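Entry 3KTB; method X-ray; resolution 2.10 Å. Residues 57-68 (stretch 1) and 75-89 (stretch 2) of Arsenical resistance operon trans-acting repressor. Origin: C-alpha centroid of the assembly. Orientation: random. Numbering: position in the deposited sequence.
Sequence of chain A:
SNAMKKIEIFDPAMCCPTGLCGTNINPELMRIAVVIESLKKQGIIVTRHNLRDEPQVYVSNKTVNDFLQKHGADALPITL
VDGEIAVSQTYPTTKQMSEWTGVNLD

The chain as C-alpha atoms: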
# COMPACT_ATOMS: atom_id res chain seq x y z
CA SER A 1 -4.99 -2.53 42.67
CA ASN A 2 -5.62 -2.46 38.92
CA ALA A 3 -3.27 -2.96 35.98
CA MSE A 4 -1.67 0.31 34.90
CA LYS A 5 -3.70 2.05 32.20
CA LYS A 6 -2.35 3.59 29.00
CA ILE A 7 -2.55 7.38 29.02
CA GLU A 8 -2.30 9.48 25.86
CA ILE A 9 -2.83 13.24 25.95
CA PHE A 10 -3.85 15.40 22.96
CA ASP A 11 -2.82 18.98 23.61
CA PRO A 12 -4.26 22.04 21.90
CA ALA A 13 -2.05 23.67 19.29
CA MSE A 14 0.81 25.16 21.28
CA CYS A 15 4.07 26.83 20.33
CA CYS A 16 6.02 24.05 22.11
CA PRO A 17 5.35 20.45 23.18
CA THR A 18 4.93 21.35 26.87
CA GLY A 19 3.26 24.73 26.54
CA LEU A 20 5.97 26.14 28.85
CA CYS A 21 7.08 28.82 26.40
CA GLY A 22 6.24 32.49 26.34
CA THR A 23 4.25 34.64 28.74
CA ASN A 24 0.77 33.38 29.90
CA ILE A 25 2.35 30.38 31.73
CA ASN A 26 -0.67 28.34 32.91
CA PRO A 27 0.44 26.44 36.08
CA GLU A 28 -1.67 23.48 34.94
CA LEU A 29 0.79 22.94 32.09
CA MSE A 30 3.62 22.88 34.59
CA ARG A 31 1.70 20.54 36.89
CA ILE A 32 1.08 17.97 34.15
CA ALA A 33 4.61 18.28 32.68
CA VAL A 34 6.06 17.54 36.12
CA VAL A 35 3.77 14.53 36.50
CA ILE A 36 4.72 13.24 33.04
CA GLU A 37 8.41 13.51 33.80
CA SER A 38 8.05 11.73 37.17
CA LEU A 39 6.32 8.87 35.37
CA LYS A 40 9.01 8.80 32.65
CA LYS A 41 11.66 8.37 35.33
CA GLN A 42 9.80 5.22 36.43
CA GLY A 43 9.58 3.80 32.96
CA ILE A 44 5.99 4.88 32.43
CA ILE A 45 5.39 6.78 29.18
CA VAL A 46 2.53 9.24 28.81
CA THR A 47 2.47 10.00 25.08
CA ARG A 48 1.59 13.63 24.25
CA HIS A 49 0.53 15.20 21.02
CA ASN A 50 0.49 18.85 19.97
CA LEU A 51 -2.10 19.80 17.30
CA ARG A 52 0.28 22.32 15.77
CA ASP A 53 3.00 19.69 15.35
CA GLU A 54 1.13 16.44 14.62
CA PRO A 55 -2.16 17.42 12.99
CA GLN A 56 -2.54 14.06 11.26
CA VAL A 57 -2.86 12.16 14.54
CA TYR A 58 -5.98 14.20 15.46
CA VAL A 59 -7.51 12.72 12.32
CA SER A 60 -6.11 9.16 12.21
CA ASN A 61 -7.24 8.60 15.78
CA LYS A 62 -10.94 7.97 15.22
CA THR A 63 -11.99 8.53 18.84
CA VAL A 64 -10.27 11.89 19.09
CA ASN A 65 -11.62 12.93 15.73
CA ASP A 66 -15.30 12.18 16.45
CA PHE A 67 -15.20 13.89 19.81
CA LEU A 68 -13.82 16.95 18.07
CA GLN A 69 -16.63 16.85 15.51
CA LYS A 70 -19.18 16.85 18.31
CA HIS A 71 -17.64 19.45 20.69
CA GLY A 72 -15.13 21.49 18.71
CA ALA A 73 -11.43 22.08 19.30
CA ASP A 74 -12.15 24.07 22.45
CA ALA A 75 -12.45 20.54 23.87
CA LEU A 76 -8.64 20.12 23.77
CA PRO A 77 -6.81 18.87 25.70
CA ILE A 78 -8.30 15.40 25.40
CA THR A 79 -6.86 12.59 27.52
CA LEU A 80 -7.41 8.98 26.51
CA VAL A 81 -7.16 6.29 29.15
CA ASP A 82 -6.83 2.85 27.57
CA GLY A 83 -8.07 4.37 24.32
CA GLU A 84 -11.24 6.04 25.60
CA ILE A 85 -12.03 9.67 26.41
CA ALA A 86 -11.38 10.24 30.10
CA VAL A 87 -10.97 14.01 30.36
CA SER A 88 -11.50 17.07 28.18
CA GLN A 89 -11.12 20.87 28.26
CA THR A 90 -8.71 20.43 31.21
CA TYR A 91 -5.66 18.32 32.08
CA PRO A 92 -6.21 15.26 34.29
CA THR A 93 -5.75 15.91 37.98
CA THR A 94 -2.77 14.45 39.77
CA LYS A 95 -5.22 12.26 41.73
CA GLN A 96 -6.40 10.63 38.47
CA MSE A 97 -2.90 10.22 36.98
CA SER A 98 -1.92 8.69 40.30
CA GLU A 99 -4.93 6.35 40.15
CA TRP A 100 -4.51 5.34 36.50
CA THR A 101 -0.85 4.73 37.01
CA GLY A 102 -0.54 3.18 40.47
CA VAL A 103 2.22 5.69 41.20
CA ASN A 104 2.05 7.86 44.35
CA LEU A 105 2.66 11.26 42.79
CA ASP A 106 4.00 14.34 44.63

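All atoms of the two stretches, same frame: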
# COMPACT_ATOMS: atom_id res chain seq x y z
N VAL A 57 -2.46 13.09 13.49
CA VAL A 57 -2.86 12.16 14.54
C VAL A 57 -4.26 12.49 15.08
O VAL A 57 -4.96 11.61 15.55
CB VAL A 57 -1.82 12.10 15.68
CG1 VAL A 57 -1.91 13.34 16.56
CG2 VAL A 57 -2.01 10.84 16.51
N TYR A 58 -4.66 13.77 15.00
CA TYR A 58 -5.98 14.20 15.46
C TYR A 58 -7.05 13.75 14.48
O TYR A 58 -8.26 13.78 14.79
CB TYR A 58 -6.02 15.72 15.65
CG TYR A 58 -5.18 16.21 16.83
CD1 TYR A 58 -5.78 16.72 17.98
CD2 TYR A 58 -3.80 16.12 16.79
CE1 TYR A 58 -5.02 17.14 19.06
CE2 TYR A 58 -3.02 16.54 17.87
CZ TYR A 58 -3.64 17.05 19.00
OH TYR A 58 -2.86 17.47 20.06
N VAL A 59 -6.61 13.33 13.30
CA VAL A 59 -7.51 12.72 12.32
C VAL A 59 -7.48 11.20 12.43
O VAL A 59 -8.51 10.57 12.69
CB VAL A 59 -7.14 13.14 10.88
CG1 VAL A 59 -8.02 12.41 9.88
CG2 VAL A 59 -7.26 14.64 10.70
N SER A 60 -6.30 10.62 12.23
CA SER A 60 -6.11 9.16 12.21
C SER A 60 -6.69 8.46 13.42
O SER A 60 -7.18 7.33 13.33
CB SER A 60 -4.62 8.81 12.06
OG SER A 60 -3.87 9.27 13.18
N ASN A 61 -6.64 9.13 14.57
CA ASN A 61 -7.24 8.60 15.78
C ASN A 61 -8.74 8.87 15.77
O ASN A 61 -9.18 10.01 15.98
CB ASN A 61 -6.58 9.19 17.02
CG ASN A 61 -6.85 8.38 18.27
OD1 ASN A 61 -7.97 8.35 18.78
ND2 ASN A 61 -5.81 7.71 18.78
N LYS A 62 -9.52 7.82 15.50
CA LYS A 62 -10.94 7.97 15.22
C LYS A 62 -11.70 8.53 16.43
O LYS A 62 -12.63 9.34 16.27
CB LYS A 62 -11.56 6.64 14.77
CG LYS A 62 -10.65 5.78 13.88
CD LYS A 62 -11.22 5.60 12.48
CE LYS A 62 -10.84 6.76 11.57
NZ LYS A 62 -9.36 6.89 11.39
N THR A 63 -11.30 8.12 17.62
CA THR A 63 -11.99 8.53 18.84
C THR A 63 -11.83 10.02 19.06
O THR A 63 -12.80 10.73 19.37
CB THR A 63 -11.41 7.81 20.05
OG1 THR A 63 -11.02 6.49 19.68
CG2 THR A 63 -12.44 7.77 21.17
N VAL A 64 -10.60 10.49 18.91
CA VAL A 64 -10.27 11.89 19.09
C VAL A 64 -11.01 12.71 18.05
O VAL A 64 -11.63 13.73 18.35
CB VAL A 64 -8.74 12.14 18.97
CG1 VAL A 64 -8.43 13.63 18.73
CG2 VAL A 64 -8.01 11.58 20.20
N ASN A 65 -10.95 12.23 16.81
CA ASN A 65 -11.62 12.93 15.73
C ASN A 65 -13.12 13.16 15.97
O ASN A 65 -13.59 14.29 15.89
CB ASN A 65 -11.40 12.19 14.42
CG ASN A 65 -11.45 13.12 13.24
OD1 ASN A 65 -12.25 14.06 13.21
ND2 ASN A 65 -10.59 12.88 12.26
N ASP A 66 -13.85 12.09 16.26
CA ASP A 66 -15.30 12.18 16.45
C ASP A 66 -15.65 13.13 17.58
O ASP A 66 -16.61 13.87 17.50
CB ASP A 66 -15.89 10.80 16.78
CG ASP A 66 -15.75 9.82 15.64
OD1 ASP A 66 -15.71 10.27 14.48
OD2 ASP A 66 -15.70 8.61 15.92
N PHE A 67 -14.88 13.08 18.66
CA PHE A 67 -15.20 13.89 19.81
C PHE A 67 -15.10 15.35 19.41
O PHE A 67 -15.91 16.19 19.82
CB PHE A 67 -14.26 13.59 20.99
CG PHE A 67 -14.74 14.15 22.28
CD1 PHE A 67 -15.65 13.44 23.06
CD2 PHE A 67 -14.34 15.40 22.71
CE1 PHE A 67 -16.12 13.95 24.25
CE2 PHE A 67 -14.82 15.93 23.90
CZ PHE A 67 -15.71 15.20 24.67
N LEU A 68 -14.09 15.62 18.58
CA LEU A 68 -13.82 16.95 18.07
C LEU A 68 -14.92 17.44 17.12
O LEU A 68 -15.24 18.63 17.09
CB LEU A 68 -12.45 16.98 17.37
CG LEU A 68 -11.18 16.95 18.24
CD1 LEU A 68 -9.92 16.93 17.38
CD2 LEU A 68 -11.14 18.14 19.19
N ALA A 75 -12.41 21.74 23.03
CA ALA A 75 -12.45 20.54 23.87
C ALA A 75 -11.04 19.99 24.19
O ALA A 75 -10.90 19.13 25.06
CB ALA A 75 -13.31 19.45 23.22
N LEU A 76 -10.03 20.48 23.48
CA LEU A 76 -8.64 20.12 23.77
C LEU A 76 -8.22 20.85 25.04
O LEU A 76 -8.59 22.02 25.22
CB LEU A 76 -7.75 20.49 22.57
CG LEU A 76 -7.97 19.68 21.28
CD1 LEU A 76 -7.03 20.16 20.19
CD2 LEU A 76 -7.79 18.19 21.48
N PRO A 77 -7.44 20.17 25.92
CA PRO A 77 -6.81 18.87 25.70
C PRO A 77 -7.73 17.69 25.96
O PRO A 77 -8.54 17.73 26.88
CB PRO A 77 -5.70 18.84 26.75
CG PRO A 77 -6.30 19.55 27.91
CD PRO A 77 -7.17 20.66 27.29
N ILE A 78 -7.58 16.64 25.18
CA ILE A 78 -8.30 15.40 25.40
C ILE A 78 -7.31 14.38 25.92
O ILE A 78 -6.23 14.21 25.34
CB ILE A 78 -8.87 14.86 24.08
CG1 ILE A 78 -9.95 15.80 23.51
CG2 ILE A 78 -9.42 13.47 24.27
CD1 ILE A 78 -10.41 15.41 22.12
N THR A 79 -7.68 13.68 26.99
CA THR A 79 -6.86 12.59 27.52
C THR A 79 -7.55 11.26 27.32
O THR A 79 -8.68 11.08 27.74
CB THR A 79 -6.63 12.77 29.00
OG1 THR A 79 -6.01 14.04 29.20
CG2 THR A 79 -5.71 11.68 29.52
N LEU A 80 -6.87 10.33 26.66
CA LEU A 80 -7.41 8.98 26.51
C LEU A 80 -6.78 8.11 27.57
O LEU A 80 -5.59 8.21 27.84
CB LEU A 80 -7.09 8.41 25.12
CG LEU A 80 -7.49 9.21 23.89
CD1 LEU A 80 -7.06 8.47 22.63
CD2 LEU A 80 -8.99 9.50 23.88
N VAL A 81 -7.61 7.28 28.19
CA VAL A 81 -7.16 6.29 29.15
C VAL A 81 -7.62 4.96 28.59
O VAL A 81 -8.82 4.75 28.39
CB VAL A 81 -7.75 6.55 30.54
CG1 VAL A 81 -7.38 5.43 31.51
CG2 VAL A 81 -7.26 7.89 31.06
N ASP A 82 -6.65 4.10 28.31
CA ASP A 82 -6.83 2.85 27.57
C ASP A 82 -7.67 3.02 26.30
O ASP A 82 -8.49 2.17 25.97
CB ASP A 82 -7.38 1.74 28.48
CG ASP A 82 -6.32 1.20 29.44
OD1 ASP A 82 -6.68 0.88 30.59
OD2 ASP A 82 -5.13 1.10 29.05
N GLY A 83 -7.45 4.13 25.61
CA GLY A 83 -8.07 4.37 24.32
C GLY A 83 -9.35 5.19 24.33
O GLY A 83 -9.79 5.66 23.28
N GLU A 84 -9.95 5.36 25.51
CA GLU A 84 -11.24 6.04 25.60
C GLU A 84 -11.15 7.40 26.29
O GLU A 84 -10.33 7.59 27.20
CB GLU A 84 -12.24 5.17 26.34
CG GLU A 84 -12.60 3.91 25.59
CD GLU A 84 -12.69 2.72 26.51
OE1 GLU A 84 -11.81 2.59 27.39
OE2 GLU A 84 -13.63 1.91 26.36
N ILE A 85 -11.99 8.33 25.84
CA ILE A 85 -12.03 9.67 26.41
C ILE A 85 -12.16 9.58 27.91
O ILE A 85 -13.06 8.93 28.39
CB ILE A 85 -13.24 10.46 25.90
CG1 ILE A 85 -13.29 10.45 24.37
CG2 ILE A 85 -13.21 11.88 26.44
CD1 ILE A 85 -12.20 11.23 23.72
N ALA A 86 -11.27 10.24 28.64
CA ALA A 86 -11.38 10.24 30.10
C ALA A 86 -11.53 11.67 30.62
O ALA A 86 -12.21 11.91 31.63
CB ALA A 86 -10.17 9.57 30.71
N VAL A 87 -10.87 12.61 29.96
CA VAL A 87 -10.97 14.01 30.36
C VAL A 87 -10.91 14.93 29.15
O VAL A 87 -10.23 14.63 28.17
CB VAL A 87 -9.84 14.42 31.34
CG1 VAL A 87 -10.18 15.74 32.04
CG2 VAL A 87 -9.58 13.33 32.35
N SER A 88 -11.62 16.04 29.21
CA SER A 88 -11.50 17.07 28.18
C SER A 88 -11.58 18.47 28.77
O SER A 88 -11.92 18.64 29.94
CB SER A 88 -12.54 16.89 27.07
OG SER A 88 -13.84 16.94 27.61
N GLN A 89 -11.24 19.45 27.92
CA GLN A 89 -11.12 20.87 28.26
C GLN A 89 -9.96 21.18 29.23
O GLN A 89 -9.33 22.23 29.12
CB GLN A 89 -12.45 21.46 28.77
CG GLN A 89 -12.79 21.16 30.23
CD GLN A 89 -14.21 21.59 30.61
OE1 GLN A 89 -14.59 21.53 31.79
NE2 GLN A 89 -15.00 22.02 29.63

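Stretch 1 folds into a short helix, 57-60, and, after N61, a second that starts at K62 and runs on past the stretch; stretch 2 forms a hairpin of strands 78-81 and 84-87. The hairpin closes through a type I' turn from V81 to E84, in which V81 N donates to E84 O (2.9 Å). G83 sits in this turn at phi/psi 95/-14, where a CB would be jammed against the preceding carbonyl oxygen. Helix 62-68 packs on strand 78-81 at 10.2 Å between axes, their directions 140° apart. No hydrogen bond crosses the interface, so side-chain packing holds it together.

F67, in the t rotamer, has the most surface covered by the other stretch. I85 CG2 lies over one face of its ring, and the closest approach is F67 CD1 to I85 CG1, 4.0 Å, while A75 sits at the ring edge, its CB 3.9 Å from F67 CE2. I78 CD1 approaches F67 CD2 (4.0 Å), L68 CD2 (4.1 Å) and V64 CG1 (4.3 Å), so one methyl meets three helix residues. L68 CD2 further meets L76 CD2 at 4.1 Å, and L76 CD1 reaches Y58 CE1 at 3.8 Å. Alternation along the strand turns I78 and L80 toward the helix and T79 away. L80 CD1 packs against V64 CG2 (4.1 Å) and lies 4.0 Å from N61 OD1, which caps the second helix through a weak bond from V64 N (3.4 Å).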